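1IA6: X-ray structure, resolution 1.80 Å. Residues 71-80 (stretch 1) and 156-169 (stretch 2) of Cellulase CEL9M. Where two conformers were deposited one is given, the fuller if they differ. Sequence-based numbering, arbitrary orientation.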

# COMPACT_ATOMS: atom_id res chain seq x y z
N ALA A 71 4.18 0.64 2.25
CA ALA A 71 5.58 1.00 2.05
C ALA A 71 6.29 -0.04 1.20
O ALA A 71 7.14 0.29 0.37
N ALA A 72 5.96 -1.31 1.41
CA ALA A 72 6.59 -2.39 0.66
C ALA A 72 6.18 -2.40 -0.81
O ALA A 72 7.01 -2.61 -1.69
N ILE A 73 4.89 -2.17 -1.08
CA ILE A 73 4.40 -2.17 -2.45
C ILE A 73 4.92 -0.97 -3.23
O ILE A 73 5.22 -1.08 -4.42
N LEU A 74 5.02 0.18 -2.58
CA LEU A 74 5.54 1.37 -3.24
C LEU A 74 7.02 1.13 -3.56
O LEU A 74 7.49 1.48 -4.64
N GLY A 75 7.74 0.53 -2.62
CA GLY A 75 9.14 0.24 -2.84
C GLY A 75 9.33 -0.76 -3.97
O GLY A 75 10.27 -0.65 -4.75
N TRP A 76 8.42 -1.73 -4.06
CA TRP A 76 8.49 -2.73 -5.12
C TRP A 76 8.27 -2.08 -6.48
O TRP A 76 8.94 -2.43 -7.46
N SER A 77 7.35 -1.12 -6.52
CA SER A 77 7.04 -0.40 -7.75
C SER A 77 8.27 0.31 -8.30
O SER A 77 8.57 0.24 -9.49
N LEU A 78 8.99 1.00 -7.41
CA LEU A 78 10.19 1.74 -7.80
C LEU A 78 11.31 0.80 -8.22
O LEU A 78 12.04 1.07 -9.18
N TYR A 79 11.43 -0.32 -7.51
CA TYR A 79 12.46 -1.31 -7.81
C TYR A 79 12.27 -1.97 -9.17
O TYR A 79 13.23 -2.14 -9.92
N GLU A 80 11.03 -2.35 -9.48
CA GLU A 80 10.74 -3.03 -10.74
C GLU A 80 10.57 -2.12 -11.96
O GLU A 80 10.90 -2.51 -13.08
N SER A 156 7.17 -8.57 9.08
CA SER A 156 7.69 -8.98 7.78
C SER A 156 7.44 -7.95 6.69
O SER A 156 8.32 -7.70 5.87
N GLU A 157 6.26 -7.35 6.67
CA GLU A 157 5.99 -6.34 5.65
C GLU A 157 6.89 -5.13 5.88
O GLU A 157 7.37 -4.52 4.93
N THR A 158 7.12 -4.79 7.14
CA THR A 158 7.97 -3.65 7.48
C THR A 158 9.40 -3.99 7.08
O THR A 158 10.12 -3.15 6.54
N SER A 159 9.81 -5.23 7.32
CA SER A 159 11.15 -5.68 6.95
C SER A 159 11.33 -5.55 5.44
O SER A 159 12.35 -5.04 4.96
N ALA A 160 10.34 -6.01 4.68
CA ALA A 160 10.41 -5.95 3.22
C ALA A 160 10.51 -4.50 2.75
O ALA A 160 11.27 -4.19 1.84
N ALA A 161 9.73 -3.62 3.37
CA ALA A 161 9.75 -2.21 3.00
C ALA A 161 11.14 -1.62 3.24
O ALA A 161 11.62 -0.81 2.45
N LEU A 162 11.77 -2.03 4.34
CA LEU A 162 13.09 -1.53 4.70
C LEU A 162 14.18 -2.10 3.79
O LEU A 162 15.13 -1.39 3.44
N THR A 163 14.05 -3.36 3.41
CA THR A 163 15.03 -3.98 2.52
C THR A 163 14.92 -3.33 1.14
O THR A 163 15.92 -3.07 0.48
N LEU A 164 13.69 -3.07 0.71
CA LEU A 164 13.50 -2.44 -0.59
C LEU A 164 14.08 -1.03 -0.56
O LEU A 164 14.61 -0.55 -1.57
N MET A 165 14.00 -0.36 0.59
CA MET A 165 14.57 0.98 0.68
C MET A 165 16.09 0.87 0.54
O MET A 165 16.73 1.70 -0.12
N TYR A 166 16.68 -0.15 1.15
CA TYR A 166 18.12 -0.35 1.03
C TYR A 166 18.46 -0.48 -0.45
O TYR A 166 19.39 0.17 -0.95
N LEU A 167 17.70 -1.31 -1.16
CA LEU A 167 17.93 -1.54 -2.58
C LEU A 167 17.70 -0.29 -3.43
O LEU A 167 18.43 -0.05 -4.39
N ASN A 168 16.70 0.51 -3.07
CA ASN A 168 16.38 1.72 -3.83
C ASN A 168 17.16 2.97 -3.41
O ASN A 168 17.19 3.95 -4.16
N TYR A 169 17.78 2.94 -2.24
CA TYR A 169 18.48 4.13 -1.73
C TYR A 169 20.00 4.01 -1.56
O TYR A 169 20.67 5.01 -1.28

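Leu164 forms the apolar centre of the contact. Its CA-to-CB bond points toward the first helix, and with chi1 at -84° (m) and chi2 at 160° (t) the side chain enters a hole lined by Ala72, Gly75, Trp76 and Tyr79. CD1 lies 3.3 Å from Ala72 O, 3.7 Å from Trp76 N and 4.2 Å from Trp76 CB, whereas CD2 lies 4.0 Å from Gly75 O and 3.9 Å from Tyr79 CB. The absence of a side chain at Gly75 matters here: an ideal CB would point toward the second helix and come within 3.1 Å of Leu164 CB, a tight approach. Trp76 contributes little more than its backbone and CB, since its CA-to-CB bond points away (chi1 -169°, t); its indole NE1 instead donates to Glu80 OE2 at 3.0 Å, within its own helix.

The two helices around this centre run in the same general direction, their axes 29° apart and 8.0 Å from each other at closest approach. The register follows from the nearest CA pairs: Ala72 CA is 3.9 Å from Ala161 CA, Gly75 CA is 5.6 Å from Leu164 CA, and Tyr79 CA is 6.4 Å from Asn168 CA. The backbones are therefore tightest near the alanines and spread toward the C-terminal ends, where larger side chains fill the gap. Together the two surfaces bury 464 Å².

Toward the N-terminal end, small side chains permit the close approach. Ala161 CB sits 3.6 Å from both Ala71 CB and Ala72 N, and 4.2 Å from Ala72 CB. Ala72 CB also reaches Ala160 CB at 4.3 Å and Glu157 OE1 at 3.8 Å. Glu157 leaves its helix sideways, but its m, m rotamer (chi1 -74°, chi2 -51°) brings the end of the chain nearer, so that its carboxylate borders the methyl of Ala72. Beside this alanine cluster, water 1 donates to Ala71 O at 3.0 Å and to Ala161 O at 2.8 Å, bridging the two backbones; both carbonyls also accept hydrogen bonds within their own helices.

At the other end, Tyr79 points toward the second helix with chi1 at -178° (t) and chi2 at 77°. Its CE1 meets Leu167 CD1 at 4.1 Å; Leu167, an m, t rotamer, also points inward, and its methyl approaches the ring obliquely.

Asn168 supplies the polar edge. Pointing toward the first helix with chi1 at -66° (m) and chi2 at -40°, it donates from ND2 to Gly75 O across 3.1 Å, with an N-H...O angle of 154°. This is the only direct hydrogen bond between the stretches, and Gly75 O also accepts the helical bond from Tyr79 N at 3.0 Å. The amide oxygen faces Tyr79: Asn168 OD1 is 3.5 Å from Tyr79 CA and 3.7 Å from Tyr79 CB, and lies at the ring edge, near its plane. Leu78 (t, p) closes this end, its CD2 packing 3.9 Å from Asn168 CG.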

# COMPACT_ATOMS: atom_id res chain seq x y z
CB ALA A 71 6.28 1.15 3.40
CB ALA A 72 6.26 -3.74 1.29
CB ILE A 73 2.86 -2.20 -2.50
CG1 ILE A 73 2.35 -3.47 -1.82
CG2 ILE A 73 2.36 -2.09 -3.94
CD1 ILE A 73 3.06 -4.74 -2.23
CB LEU A 74 5.41 2.60 -2.33
CG LEU A 74 4.01 3.18 -2.17
CD1 LEU A 74 4.02 4.24 -1.07
CD2 LEU A 74 3.55 3.79 -3.50
CB TRP A 76 7.44 -3.82 -4.87
CG TRP A 76 7.58 -5.05 -5.73
CD1 TRP A 76 8.72 -5.50 -6.34
CD2 TRP A 76 6.56 -6.02 -6.02
NE1 TRP A 76 8.47 -6.68 -6.99
CE2 TRP A 76 7.16 -7.03 -6.81
CE3 TRP A 76 5.20 -6.13 -5.69
CZ2 TRP A 76 6.45 -8.13 -7.28
CZ3 TRP A 76 4.49 -7.24 -6.16
CH2 TRP A 76 5.12 -8.22 -6.95
CB SER A 77 5.93 0.62 -7.50
OG SER A 77 4.77 0.01 -6.97
CB LEU A 78 10.66 2.61 -6.63
CG LEU A 78 11.87 3.52 -6.88
CD1 LEU A 78 11.56 4.50 -8.00
CD2 LEU A 78 12.22 4.26 -5.60
CB TYR A 79 12.47 -2.39 -6.72
CG TYR A 79 13.53 -3.45 -6.91
CD1 TYR A 79 14.87 -3.19 -6.61
CD2 TYR A 79 13.20 -4.71 -7.41
CE1 TYR A 79 15.85 -4.16 -6.79
CE2 TYR A 79 14.17 -5.69 -7.59
CZ TYR A 79 15.49 -5.41 -7.28
OH TYR A 79 16.45 -6.38 -7.45
CB GLU A 80 9.47 -3.87 -10.60
CG GLU A 80 9.51 -4.95 -9.53
CD GLU A 80 10.40 -6.13 -9.88
OE1 GLU A 80 10.81 -6.26 -11.06
OE2 GLU A 80 10.69 -6.94 -8.98
CB SER A 156 7.10 -10.33 7.37
OG SER A 156 7.56 -11.36 8.24
CB GLU A 157 4.52 -5.92 5.66
CG GLU A 157 3.57 -6.97 5.07
CD GLU A 157 4.00 -7.45 3.70
OE1 GLU A 157 4.46 -6.62 2.89
OE2 GLU A 157 3.87 -8.66 3.41
CB THR A 158 7.90 -3.34 8.99
OG1 THR A 158 6.53 -3.13 9.35
CG2 THR A 158 8.69 -2.08 9.32
CB SER A 159 11.35 -7.14 7.38
OG SER A 159 12.60 -7.64 6.94
CB ALA A 160 9.19 -6.63 2.59
CB ALA A 161 8.70 -1.44 3.81
CB LEU A 162 13.40 -1.85 6.16
CG LEU A 162 12.62 -1.02 7.19
CD1 LEU A 162 12.80 -1.60 8.58
CD2 LEU A 162 13.11 0.43 7.14
CB THR A 163 14.79 -5.49 2.37
OG1 THR A 163 14.90 -6.11 3.66
CG2 THR A 163 15.82 -6.11 1.43
CB LEU A 164 12.01 -2.42 -0.96
CG LEU A 164 11.57 -3.73 -1.61
CD1 LEU A 164 10.06 -3.91 -1.53
CD2 LEU A 164 12.05 -3.75 -3.05
CB MET A 165 14.21 1.65 2.01
CG MET A 165 14.61 3.12 2.06
SD MET A 165 13.87 4.06 0.70
CE MET A 165 13.98 5.73 1.31
CB TYR A 166 18.56 -1.62 1.77
CG TYR A 166 19.91 -2.16 1.33
CD1 TYR A 166 21.09 -1.52 1.70
CD2 TYR A 166 20.00 -3.28 0.50
CE1 TYR A 166 22.34 -1.99 1.25
CE2 TYR A 166 21.24 -3.76 0.05
CZ TYR A 166 22.40 -3.10 0.43
OH TYR A 166 23.62 -3.55 -0.02
CB LEU A 167 17.03 -2.67 -3.08
CG LEU A 167 17.32 -4.05 -2.49
CD1 LEU A 167 16.19 -5.02 -2.83
CD2 LEU A 167 18.65 -4.55 -3.01
CB ASN A 168 14.88 2.05 -3.72
CG ASN A 168 13.99 1.01 -4.38
OD1 ASN A 168 14.31 0.50 -5.45
ND2 ASN A 168 12.86 0.71 -3.75
CB TYR A 169 17.86 4.50 -0.38
CG TYR A 169 17.79 5.98 -0.08
CD1 TYR A 169 17.02 6.83 -0.87
CD2 TYR A 169 18.44 6.52 1.03
CE1 TYR A 169 16.90 8.19 -0.56
CE2 TYR A 169 18.32 7.87 1.35
CZ TYR A 169 17.55 8.69 0.55
OH TYR A 169 17.42 10.02 0.87
O HOH W 1 10.10 0.50 0.54